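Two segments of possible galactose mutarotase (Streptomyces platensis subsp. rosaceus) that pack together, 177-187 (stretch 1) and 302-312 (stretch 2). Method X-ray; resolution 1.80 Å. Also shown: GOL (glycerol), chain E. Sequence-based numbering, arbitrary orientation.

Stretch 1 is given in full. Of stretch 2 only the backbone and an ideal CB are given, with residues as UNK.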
# COMPACT_ATOMS: atom_id res chain seq x y z
N VAL A 177 -6.40 10.30 9.42
CA VAL A 177 -5.37 9.27 9.23
C VAL A 177 -5.91 8.20 8.29
O VAL A 177 -7.06 7.75 8.43
CB VAL A 177 -5.00 8.57 10.56
CG1 VAL A 177 -3.80 7.63 10.33
CG2 VAL A 177 -4.67 9.56 11.63
N ASN A 178 -5.09 7.78 7.34
CA ASN A 178 -5.46 6.73 6.40
C ASN A 178 -4.15 6.13 5.89
O ASN A 178 -3.56 6.65 4.94
CB ASN A 178 -6.28 7.33 5.26
CG ASN A 178 -6.80 6.29 4.26
OD1 ASN A 178 -7.02 5.12 4.59
ND2 ASN A 178 -6.99 6.73 3.02
N LEU A 179 -3.67 5.08 6.55
CA LEU A 179 -2.37 4.50 6.18
C LEU A 179 -2.54 3.26 5.33
O LEU A 179 -3.44 2.46 5.55
CB LEU A 179 -1.58 4.15 7.44
CG LEU A 179 -1.50 5.26 8.48
CD1 LEU A 179 -0.73 4.80 9.70
CD2 LEU A 179 -0.83 6.47 7.88
N THR A 180 -1.66 3.07 4.35
CA THR A 180 -1.73 1.88 3.51
C THR A 180 -0.33 1.49 3.10
O THR A 180 0.62 2.23 3.36
CB THR A 180 -2.58 2.09 2.24
OG1 THR A 180 -2.83 0.83 1.61
CG2 THR A 180 -1.86 3.00 1.25
N ASN A 181 -0.21 0.33 2.47
CA ASN A 181 1.05 -0.03 1.84
C ASN A 181 0.85 -0.10 0.34
O ASN A 181 -0.12 -0.71 -0.13
CB ASN A 181 1.61 -1.34 2.38
CG ASN A 181 2.97 -1.65 1.80
OD1 ASN A 181 3.08 -2.21 0.70
ND2 ASN A 181 4.02 -1.22 2.49
N HIS A 182 1.75 0.52 -0.40
CA HIS A 182 1.59 0.72 -1.83
C HIS A 182 2.42 -0.29 -2.63
O HIS A 182 2.94 0.03 -3.70
CB HIS A 182 2.02 2.15 -2.17
CG HIS A 182 1.39 2.71 -3.41
ND1 HIS A 182 1.56 2.14 -4.65
CD2 HIS A 182 0.62 3.81 -3.60
CE1 HIS A 182 0.91 2.86 -5.55
NE2 HIS A 182 0.34 3.88 -4.94
N THR A 183 2.56 -1.51 -2.12
CA THR A 183 3.24 -2.58 -2.85
C THR A 183 2.52 -2.85 -4.19
O THR A 183 1.29 -2.92 -4.24
CB THR A 183 3.30 -3.87 -2.00
OG1 THR A 183 4.31 -3.74 -0.98
CG2 THR A 183 3.63 -5.09 -2.85
N TYR A 184 3.28 -2.95 -5.28
CA TYR A 184 2.75 -3.47 -6.54
C TYR A 184 3.32 -4.87 -6.72
O TYR A 184 4.53 -5.10 -6.50
CB TYR A 184 3.25 -2.70 -7.76
CG TYR A 184 3.03 -1.20 -7.87
CD1 TYR A 184 3.65 -0.32 -6.99
CD2 TYR A 184 2.28 -0.67 -8.92
CE1 TYR A 184 3.49 1.05 -7.13
CE2 TYR A 184 2.12 0.69 -9.07
CZ TYR A 184 2.73 1.54 -8.18
OH TYR A 184 2.59 2.90 -8.33
N LEU A 185 2.48 -5.80 -7.17
CA LEU A 185 2.91 -7.18 -7.36
C LEU A 185 2.74 -7.65 -8.80
O LEU A 185 1.77 -7.30 -9.48
CB LEU A 185 2.14 -8.11 -6.41
CG LEU A 185 2.43 -7.93 -4.92
CD1 LEU A 185 1.39 -8.66 -4.10
CD2 LEU A 185 3.84 -8.42 -4.60
N ASN A 186 3.71 -8.42 -9.26
CA ASN A 186 3.53 -9.24 -10.45
C ASN A 186 3.82 -10.67 -10.01
O ASN A 186 4.97 -11.02 -9.73
CB ASN A 186 4.48 -8.81 -11.58
CG ASN A 186 4.21 -9.53 -12.90
OD1 ASN A 186 3.95 -10.73 -12.92
ND2 ASN A 186 4.29 -8.79 -14.00
N LEU A 187 2.78 -11.50 -9.94
CA LEU A 187 2.91 -12.85 -9.38
C LEU A 187 3.72 -13.78 -10.29
O LEU A 187 4.11 -14.87 -9.88
CB LEU A 187 1.52 -13.45 -9.07
CG LEU A 187 0.69 -12.66 -8.07
CD1 LEU A 187 -0.66 -13.33 -7.79
CD2 LEU A 187 1.48 -12.48 -6.77
N UNK A 302 1.57 -1.40 -16.51
CA UNK A 302 1.00 -2.64 -15.96
C UNK A 302 2.03 -3.70 -15.59
O UNK A 302 1.71 -4.89 -15.52
CB UNK A 302 0.02 -3.24 -16.97
N UNK A 303 3.26 -3.28 -15.31
CA UNK A 303 4.32 -4.22 -14.93
C UNK A 303 3.96 -4.92 -13.63
O UNK A 303 4.39 -6.04 -13.38
CB UNK A 303 5.66 -3.50 -14.79
N UNK A 304 3.16 -4.24 -12.80
CA UNK A 304 2.67 -4.80 -11.55
C UNK A 304 1.35 -4.16 -11.17
O UNK A 304 0.94 -3.17 -11.79
CB UNK A 304 3.70 -4.61 -10.43
N UNK A 305 0.67 -4.72 -10.17
CA UNK A 305 -0.64 -4.24 -9.76
C UNK A 305 -0.57 -3.86 -8.30
O UNK A 305 -0.08 -4.64 -7.48
CB UNK A 305 -1.73 -5.29 -10.00
N UNK A 306 -1.06 -2.67 -7.97
CA UNK A 306 -1.13 -2.28 -6.56
C UNK A 306 -2.55 -2.48 -6.06
O UNK A 306 -3.51 -1.99 -6.67
CB UNK A 306 -0.69 -0.83 -6.36
N UNK A 307 -2.68 -3.20 -4.95
CA UNK A 307 -3.96 -3.37 -4.27
C UNK A 307 -3.81 -2.74 -2.90
O UNK A 307 -3.29 -3.36 -1.99
CB UNK A 307 -4.37 -4.84 -4.17
N UNK A 308 -4.23 -1.49 -2.77
CA UNK A 308 -4.00 -0.73 -1.55
C UNK A 308 -5.25 -0.67 -0.70
O UNK A 308 -6.24 -0.04 -1.09
CB UNK A 308 -3.52 0.69 -1.88
N UNK A 309 -5.20 -1.32 0.45
CA UNK A 309 -6.36 -1.31 1.36
C UNK A 309 -6.37 0.03 2.08
O UNK A 309 -5.34 0.50 2.54
CB UNK A 309 -6.31 -2.47 2.36
N UNK A 310 -7.55 0.64 2.17
CA UNK A 310 -7.61 2.04 2.57
C UNK A 310 -9.02 2.47 2.91
O UNK A 310 -9.99 1.74 2.65
CB UNK A 310 -7.05 2.93 1.46
N UNK A 311 -9.15 3.65 3.51
CA UNK A 311 -10.44 4.34 3.50
C UNK A 311 -10.57 5.08 2.16
O UNK A 311 -9.58 5.24 1.44
CB UNK A 311 -10.56 5.30 4.68
N UNK A 312 -11.78 5.52 1.82
CA UNK A 312 -12.07 6.03 0.48
C UNK A 312 -11.36 7.35 0.17
O UNK A 312 -11.13 8.16 1.08
CB UNK A 312 -13.58 6.22 0.32
C1 GOL E . -2.84 5.03 -6.63
O1 GOL E . -2.31 4.99 -5.33
C2 GOL E . -3.09 6.47 -7.06
O2 GOL E . -4.49 6.72 -7.14
C3 GOL E . -2.43 6.68 -8.43
O3 GOL E . -2.87 7.88 -9.03

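Position 302 has phi/psi of 66/25, a left-handed backbone that favours glycine, asparagine or aspartate, and its CB points away from stretch 1, so the contact sets no demand. The residue is Ala 302. At 303 the CB lies sideways with nothing of stretch 1 within 5.5 Å, and many side chains would fit; what matters is the backbone carbonyl, which Asn 186 reaches with its amide, ND2 donating to O of residue 303 at 2.8 Å. Ala 303 fills the place.

Position 304 is the strictest. Its phi/psi of -153/169 is open to most residues, so the backbone alone does not demand glycine, but the ideal CB points toward stretch 1 and would sit 3.3 Å from CB of Tyr 184. That is tight for two carbons, so glycine suits best. Gly 304 it is, and its CA comes to 3.4 Å from O of Leu 185.

At 305 the two backbones pair as an antiparallel, hydrogen-bonded couple: Leu 185 N donates to O of residue 305 at 2.8 Å, and N of 305 donates back to Leu 185 O at 2.9 Å. The CB leaves on the same face of the sheet as the Leu 185 side chain, so a beta-compatible apolar residue such as leucine, isoleucine or valine is expected. Leu 305 meets that, with chi1 m and chi2 t.

The CB at 306 turns to the face that carries the Tyr 184 ring, 3.9 Å from Tyr 184 CD2 and 3.6 Å from Thr 183 O, with His 182 ND1 at 4.1 Å. Room is limited, and a small side chain seems best, alanine above all, with serine possible. Ala 306 places its methyl over the ring face, with CB 4.1 Å from the Tyr 184 centroid, a CH-pi contact.

Position 307 points away from stretch 1, which leaves its side chain free; Leu 307 occupies it. Its backbone still takes part, since water 5 lies 3.0 Å from Leu 307 O and 2.9 Å from Thr 183 O and links the two backbones.

At 308 the CB lies sideways, 3.6 Å from Thr 180 OG1, and the His 182 imidazole lies farther along. A long polar or acidic chain could reach it. Glu 308 does so, placing OE2 over one face of the ring; OE2 lies 3.3 Å from His 182 NE2, but the angle is too poor for a hydrogen bond. Glycerol bridges them instead: His 182 NE2 donates to its O1, which donates to Glu 308 OE2, each at 2.9 Å.

At 309 the backbone carbonyl accepts from Thr 180 OG1 at 2.7 Å. The sideways CB permits threonine, serine or valine; Thr 309 adds a hydroxyl OG1 hydrogen-bonded to water 3.

Position 310 looks sideways, its ideal CB 3.8 Å from Asn 178 OD1, and several extended side chains would suit. Gln 310 approaches Asn 178 OD1 with its CB, at 3.9 Å, while its NE2 is hydrogen-bonded elsewhere in the structure.

At 311 the backbone N donates to Asn 178 OD1 at 2.8 Å, so that bond constrains the side chain little. The CB starts 3.5 Å from Asn 178 OD1, and polar or aromatic chains that then lead away would suit alike. His 311 starts toward stretch 1, but its ring leads away. Position 312 points away and is Phe 312.

Stretch 2 (302-312) AAGLALETQHF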
# COMPACT_ATOMS: atom_id res chain seq x y z
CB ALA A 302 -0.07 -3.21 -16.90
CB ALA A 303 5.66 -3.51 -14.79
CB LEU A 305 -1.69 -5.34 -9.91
CG LEU A 305 -1.70 -6.04 -11.26
CD1 LEU A 305 -2.61 -7.25 -11.24
CD2 LEU A 305 -2.13 -5.05 -12.34
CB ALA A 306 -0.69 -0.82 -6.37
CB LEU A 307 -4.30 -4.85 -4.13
CG LEU A 307 -4.42 -5.64 -5.44
CD1 LEU A 307 -4.50 -7.14 -5.17
CD2 LEU A 307 -5.63 -5.19 -6.19
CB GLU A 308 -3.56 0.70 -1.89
CG GLU A 308 -2.53 0.78 -2.99
CD GLU A 308 -2.56 2.11 -3.71
OE1 GLU A 308 -2.67 3.14 -3.02
OE2 GLU A 308 -2.48 2.12 -4.96
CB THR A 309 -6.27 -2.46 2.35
OG1 THR A 309 -5.03 -2.36 3.06
CG2 THR A 309 -6.30 -3.81 1.61
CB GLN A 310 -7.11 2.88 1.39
CG GLN A 310 -8.00 2.71 0.16
CD GLN A 310 -7.66 3.67 -0.95
OE1 GLN A 310 -6.60 4.28 -0.95
NE2 GLN A 310 -8.58 3.82 -1.91
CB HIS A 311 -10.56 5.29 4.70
CG HIS A 311 -11.01 4.62 5.96
ND1 HIS A 311 -10.42 3.47 6.44
CD2 HIS A 311 -11.99 4.93 6.83
CE1 HIS A 311 -11.02 3.10 7.56
NE2 HIS A 311 -11.98 3.97 7.82
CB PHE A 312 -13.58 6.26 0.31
CG PHE A 312 -14.44 5.04 0.50
CD1 PHE A 312 -13.90 3.76 0.63
CD2 PHE A 312 -15.83 5.17 0.53
CE1 PHE A 312 -14.72 2.65 0.80
CE2 PHE A 312 -16.65 4.07 0.70
CZ PHE A 312 -16.10 2.81 0.84
O HOH W 1 -4.09 -0.11 5.01
O HOH W 2 -2.24 -2.36 0.92
O HOH W 3 -2.01 -2.00 3.59
O HOH W 4 -0.62 -5.51 -4.68
O HOH W 5 -0.48 -4.18 -2.38
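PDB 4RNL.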